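Local coordinates for protein exonuclease (PDB 3SYY) that is an alkaline exonuclease that digests double-stranded DNA with strict 5'-to-3' polarity and binds magnesium ions, at residues A[63-74]-A[155-165]. Residues are numbered along the deposited sequence; the frame is centred on the assembly and turned at random.
Sequences RGTELEPHARAR and YDDRLPDDMQY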
loop_
_atom_site.group_PDB
_atom_site.type_symbol
_atom_site.label_atom_id
_atom_site.label_comp_id
_atom_site.label_asym_id
_atom_site.label_seq_id
_atom_site.Cartn_x
_atom_site.Cartn_y
_atom_site.Cartn_z
ATOM N N ARG A 63 8.507 15.269 -5.793
ATOM C CA ARG A 63 8.072 16.598 -6.219
ATOM C C ARG A 63 8.500 17.592 -5.126
ATOM O O ARG A 63 9.096 18.633 -5.418
ATOM C CB ARG A 63 6.554 16.632 -6.424
ATOM C CG ARG A 63 6.052 17.993 -6.923
ATOM C CD ARG A 63 4.676 18.274 -6.369
ATOM N NE ARG A 63 4.465 19.715 -6.280
ATOM C CZ ARG A 63 4.683 20.448 -5.187
ATOM N NH1 ARG A 63 4.453 21.751 -5.260
ATOM N NH2 ARG A 63 5.104 19.887 -4.037
ATOM N N GLY A 64 8.253 17.204 -3.879
ATOM C CA GLY A 64 8.661 17.932 -2.692
ATOM C C GLY A 64 10.132 18.289 -2.606
ATOM O O GLY A 64 10.471 19.464 -2.396
ATOM N N THR A 65 11.001 17.287 -2.761
ATOM C CA THR A 65 12.455 17.461 -2.709
ATOM C C THR A 65 12.903 18.426 -3.780
ATOM O O THR A 65 13.762 19.281 -3.522
ATOM C CB THR A 65 13.224 16.088 -2.856
ATOM O OG1 THR A 65 12.818 15.231 -1.781
ATOM C CG2 THR A 65 14.713 16.269 -2.754
ATOM N N GLU A 66 12.298 18.314 -4.962
ATOM C CA GLU A 66 12.654 19.181 -6.066
ATOM C C GLU A 66 12.219 20.627 -5.866
ATOM O O GLU A 66 12.820 21.528 -6.425
ATOM C CB GLU A 66 12.079 18.668 -7.377
ATOM C CG GLU A 66 13.009 17.640 -8.027
ATOM C CD GLU A 66 12.479 17.133 -9.328
ATOM O OE1 GLU A 66 11.304 16.700 -9.343
ATOM O OE2 GLU A 66 13.238 17.137 -10.330
ATOM N N LEU A 67 11.158 20.827 -5.113
ATOM C CA LEU A 67 10.669 22.192 -4.796
ATOM C C LEU A 67 11.444 22.880 -3.659
ATOM O O LEU A 67 11.303 24.105 -3.437
ATOM C CB LEU A 67 9.207 22.162 -4.418
ATOM C CG LEU A 67 8.367 23.462 -4.506
ATOM C CD1 LEU A 67 8.227 23.942 -5.966
ATOM C CD2 LEU A 67 7.016 23.183 -3.862
ATOM N N GLU A 68 12.205 22.129 -2.888
ATOM C CA GLU A 68 12.751 22.759 -1.674
ATOM C C GLU A 68 13.699 23.987 -1.984
ATOM O O GLU A 68 13.683 24.972 -1.249
ATOM C CB GLU A 68 13.359 21.688 -0.750
ATOM C CG GLU A 68 14.366 22.115 0.320
ATOM C CD GLU A 68 15.135 20.868 0.835
ATOM O OE1 GLU A 68 14.451 19.818 1.120
ATOM O OE2 GLU A 68 16.404 20.946 0.884
ATOM N N PRO A 69 14.471 23.942 -3.071
ATOM C CA PRO A 69 15.215 25.181 -3.329
ATOM C C PRO A 69 14.365 26.392 -3.740
ATOM O O PRO A 69 14.858 27.506 -3.621
ATOM C CB PRO A 69 16.122 24.823 -4.473
ATOM C CG PRO A 69 15.553 23.550 -5.064
ATOM C CD PRO A 69 14.871 22.846 -3.973
ATOM N N HIS A 70 13.138 26.163 -4.213
ATOM C CA HIS A 70 12.220 27.262 -4.540
ATOM C C HIS A 70 11.830 27.812 -3.206
ATOM O O HIS A 70 11.806 29.040 -3.021
ATOM C CB HIS A 70 10.947 26.792 -5.261
ATOM C CG HIS A 70 11.135 26.289 -6.669
ATOM N ND1 HIS A 70 12.057 25.320 -7.032
ATOM C CD2 HIS A 70 10.409 26.543 -7.787
ATOM C CE1 HIS A 70 11.926 25.048 -8.319
ATOM N NE2 HIS A 70 10.918 25.761 -8.793
ATOM N N ALA A 71 11.441 26.926 -2.282
ATOM C CA ALA A 71 11.042 27.337 -0.947
ATOM C C ALA A 71 12.163 28.106 -0.235
ATOM O O ALA A 71 11.894 29.125 0.434
ATOM C CB ALA A 71 10.620 26.103 -0.069
ATOM N N ARG A 72 13.381 27.595 -0.345
ATOM C CA ARG A 72 14.561 28.247 0.254
ATOM C C ARG A 72 14.657 29.685 -0.316
ATOM O O ARG A 72 14.840 30.635 0.453
ATOM C CB ARG A 72 15.881 27.487 -0.019
ATOM C CG ARG A 72 17.095 28.038 0.823
ATOM C CD ARG A 72 18.406 27.149 0.679
ATOM N NE ARG A 72 18.220 25.857 1.380
ATOM C CZ ARG A 72 17.893 24.690 0.805
ATOM N NH1 ARG A 72 17.738 24.586 -0.520
ATOM N NH2 ARG A 72 17.716 23.609 1.553
ATOM N N ALA A 73 14.523 29.834 -1.635
ATOM C CA ALA A 73 14.625 31.158 -2.249
ATOM C C ALA A 73 13.499 32.042 -1.752
ATOM O O ALA A 73 13.761 33.168 -1.352
ATOM C CB ALA A 73 14.646 31.086 -3.757
ATOM N N ARG A 74 12.265 31.543 -1.742
ATOM C CA ARG A 74 11.132 32.306 -1.241
ATOM C C ARG A 74 11.341 32.807 0.189
ATOM O O ARG A 74 10.939 33.945 0.540
ATOM C CB ARG A 74 9.822 31.508 -1.341
ATOM C CG ARG A 74 8.574 32.270 -0.859
ATOM C CD ARG A 74 8.173 33.457 -1.844
ATOM N NE ARG A 74 6.806 33.875 -1.521
ATOM C CZ ARG A 74 5.685 33.416 -2.097
ATOM N NH1 ARG A 74 5.722 32.570 -3.123
ATOM N NH2 ARG A 74 4.506 33.838 -1.667
ATOM N N TYR A 155 5.846 25.273 2.059
ATOM C CA TYR A 155 5.712 25.954 0.771
ATOM C C TYR A 155 4.985 25.087 -0.254
ATOM O O TYR A 155 5.349 23.904 -0.464
ATOM C CB TYR A 155 7.079 26.273 0.226
ATOM C CG TYR A 155 7.110 26.983 -1.088
ATOM C CD1 TYR A 155 6.762 28.342 -1.185
ATOM C CD2 TYR A 155 7.558 26.334 -2.237
ATOM C CE1 TYR A 155 6.805 28.991 -2.424
ATOM C CE2 TYR A 155 7.614 26.976 -3.463
ATOM C CZ TYR A 155 7.246 28.311 -3.540
ATOM O OH TYR A 155 7.301 28.899 -4.765
ATOM N N ASP A 156 4.002 25.691 -0.910
ATOM C CA ASP A 156 3.348 25.010 -2.030
ATOM C C ASP A 156 3.017 26.008 -3.129
ATOM O O ASP A 156 2.089 26.796 -2.985
ATOM C CB ASP A 156 2.061 24.334 -1.541
ATOM C CG ASP A 156 1.441 23.410 -2.623
ATOM O OD1 ASP A 156 1.875 23.432 -3.793
ATOM O OD2 ASP A 156 0.558 22.647 -2.268
ATOM N N ASP A 157 3.736 25.904 -4.234
ATOM C CA ASP A 157 3.539 26.797 -5.336
ATOM C C ASP A 157 2.281 26.536 -6.159
ATOM O O ASP A 157 1.996 27.297 -7.091
ATOM C CB ASP A 157 4.777 26.771 -6.242
ATOM C CG ASP A 157 4.933 25.459 -6.976
ATOM O OD1 ASP A 157 5.612 25.450 -7.986
ATOM O OD2 ASP A 157 4.377 24.421 -6.581
ATOM N N ARG A 158 1.526 25.485 -5.849
ATOM C CA ARG A 158 0.290 25.241 -6.640
ATOM C C ARG A 158 -0.835 26.173 -6.250
ATOM O O ARG A 158 -1.816 26.293 -6.987
ATOM C CB ARG A 158 -0.168 23.788 -6.487
ATOM C CG ARG A 158 0.858 22.842 -7.090
ATOM C CD ARG A 158 0.635 21.375 -6.650
ATOM N NE ARG A 158 1.076 21.206 -5.274
ATOM C CZ ARG A 158 1.353 20.029 -4.716
ATOM N NH1 ARG A 158 1.260 18.912 -5.455
ATOM N NH2 ARG A 158 1.757 19.979 -3.445
ATOM N N LEU A 159 -0.705 26.811 -5.079
ATOM C CA LEU A 159 -1.764 27.593 -4.474
ATOM C C LEU A 159 -1.710 29.048 -4.970
ATOM O O LEU A 159 -0.721 29.437 -5.541
ATOM C CB LEU A 159 -1.607 27.546 -2.957
ATOM C CG LEU A 159 -2.082 26.207 -2.364
ATOM C CD1 LEU A 159 -1.698 26.101 -0.956
ATOM C CD2 LEU A 159 -3.616 26.093 -2.454
ATOM N N PRO A 160 -2.770 29.850 -4.725
ATOM C CA PRO A 160 -2.682 31.305 -5.012
ATOM C C PRO A 160 -1.497 31.910 -4.244
ATOM O O PRO A 160 -1.126 31.385 -3.188
ATOM C CB PRO A 160 -3.971 31.842 -4.385
ATOM C CG PRO A 160 -4.940 30.691 -4.545
ATOM C CD PRO A 160 -4.059 29.510 -4.118
ATOM N N ASP A 161 -0.956 33.025 -4.748
ATOM C CA ASP A 161 0.229 33.638 -4.165
ATOM C C ASP A 161 0.134 33.845 -2.660
ATOM O O ASP A 161 1.096 33.537 -1.948
ATOM C CB ASP A 161 0.634 34.961 -4.858
ATOM C CG ASP A 161 1.910 35.562 -4.220
ATOM O OD1 ASP A 161 3.028 34.991 -4.404
ATOM O OD2 ASP A 161 1.779 36.562 -3.479
ATOM N N ASP A 162 -1.019 34.315 -2.167
ATOM C CA ASP A 162 -1.090 34.672 -0.764
ATOM C C ASP A 162 -1.277 33.429 0.136
ATOM O O ASP A 162 -1.499 33.587 1.310
ATOM C CB ASP A 162 -2.208 35.717 -0.495
ATOM C CG ASP A 162 -3.601 35.220 -0.915
ATOM O OD1 ASP A 162 -4.577 36.033 -0.848
ATOM O OD2 ASP A 162 -3.747 34.015 -1.321
ATOM N N MET A 163 -1.233 32.220 -0.441
ATOM C CA MET A 163 -1.284 30.968 0.362
ATOM C C MET A 163 -0.080 30.049 0.160
ATOM O O MET A 163 -0.027 28.993 0.765
ATOM C CB MET A 163 -2.537 30.153 -0.001
ATOM C CG MET A 163 -3.818 30.799 0.379
ATOM S SD MET A 163 -5.220 29.689 -0.048
ATOM C CE MET A 163 -6.611 30.778 0.264
ATOM N N GLN A 164 0.878 30.440 -0.675
ATOM C CA GLN A 164 1.971 29.559 -1.055
ATOM C C GLN A 164 2.992 29.390 0.079
ATOM O O GLN A 164 3.626 28.316 0.188
ATOM C CB GLN A 164 2.671 30.081 -2.279
ATOM C CG GLN A 164 1.810 30.006 -3.555
ATOM C CD GLN A 164 2.456 30.656 -4.765
ATOM O OE1 GLN A 164 1.961 30.508 -5.907
ATOM N NE2 GLN A 164 3.516 31.401 -4.548
ATOM N N TYR A 165 3.147 30.442 0.903
ATOM C CA TYR A 165 4.286 30.533 1.828
ATOM C C TYR A 165 3.874 30.671 3.261
ATOM O O TYR A 165 3.031 31.520 3.582
ATOM C CB TYR A 165 5.193 31.693 1.414
ATOM C CG TYR A 165 6.312 31.951 2.386
ATOM C CD1 TYR A 165 7.499 31.219 2.328
ATOM C CD2 TYR A 165 6.189 32.961 3.341
ATOM C CE1 TYR A 165 8.557 31.489 3.226
ATOM C CE2 TYR A 165 7.208 33.254 4.218
ATOM C CZ TYR A 165 8.390 32.539 4.160
ATOM O OH TYR A 165 9.355 32.879 5.079
HETATM O O HOH W 1 4.368 21.655 -1.660
#
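With chi1 at -178°, Arg63 sends its chain off the helix on the side away from its own backbone N, and a bend at chi2 sets its guanidinium against that of Arg158, which arrives from the opposite direction on a chain bent at chi3. The two flat cations stack almost perfectly parallel, planes 3° apart, Arg63 CZ lying 3.4 Å from Arg158 CZ. Arginine suits this place because its charge is spread over a flat group that can stack on one face and bond at its edge. Asp156 holds Arg158 side-on: OD1 takes NE at 2.8 Å through its syn lone pair and accepts the backbone N of Arg158 in an Asx turn, while OD2, also bonded to Thr118 OG1, meets Arg158 NH2 from above the carboxylate plane. Arg63 NH1 adds a weak, bent bond to Asp157 OD2 at 3.0 Å, and a water joins its NH2 to the carbonyl of Tyr155.

Between Arg63 and Arg74 the contact is apolar. Small Ala71 lets the Tyr155 ring lie close, Ala71 CA being 4.1 Å from the centroid of that ring in a CH-pi contact, while Leu67 CD2 meets Tyr155 CD2 at 3.6 Å. Arg74 makes the far end polar again: tied by NE to Glu78, it lays CG against Tyr165 CD1, reaches Asp161 OD1 through charge alone and gives a weak NH2 bond to Asp161 O.

The helix is thus fastened to the loop between the last two sheet strands, and Ala71 also packs on Ile113, a magnesium ligand. Since Asp156 and Asp157 lie beside the stacked arginines, and Glu53 of the second subunit pairs with Arg158, the two like charges are probably well compensated at this subunit boundary.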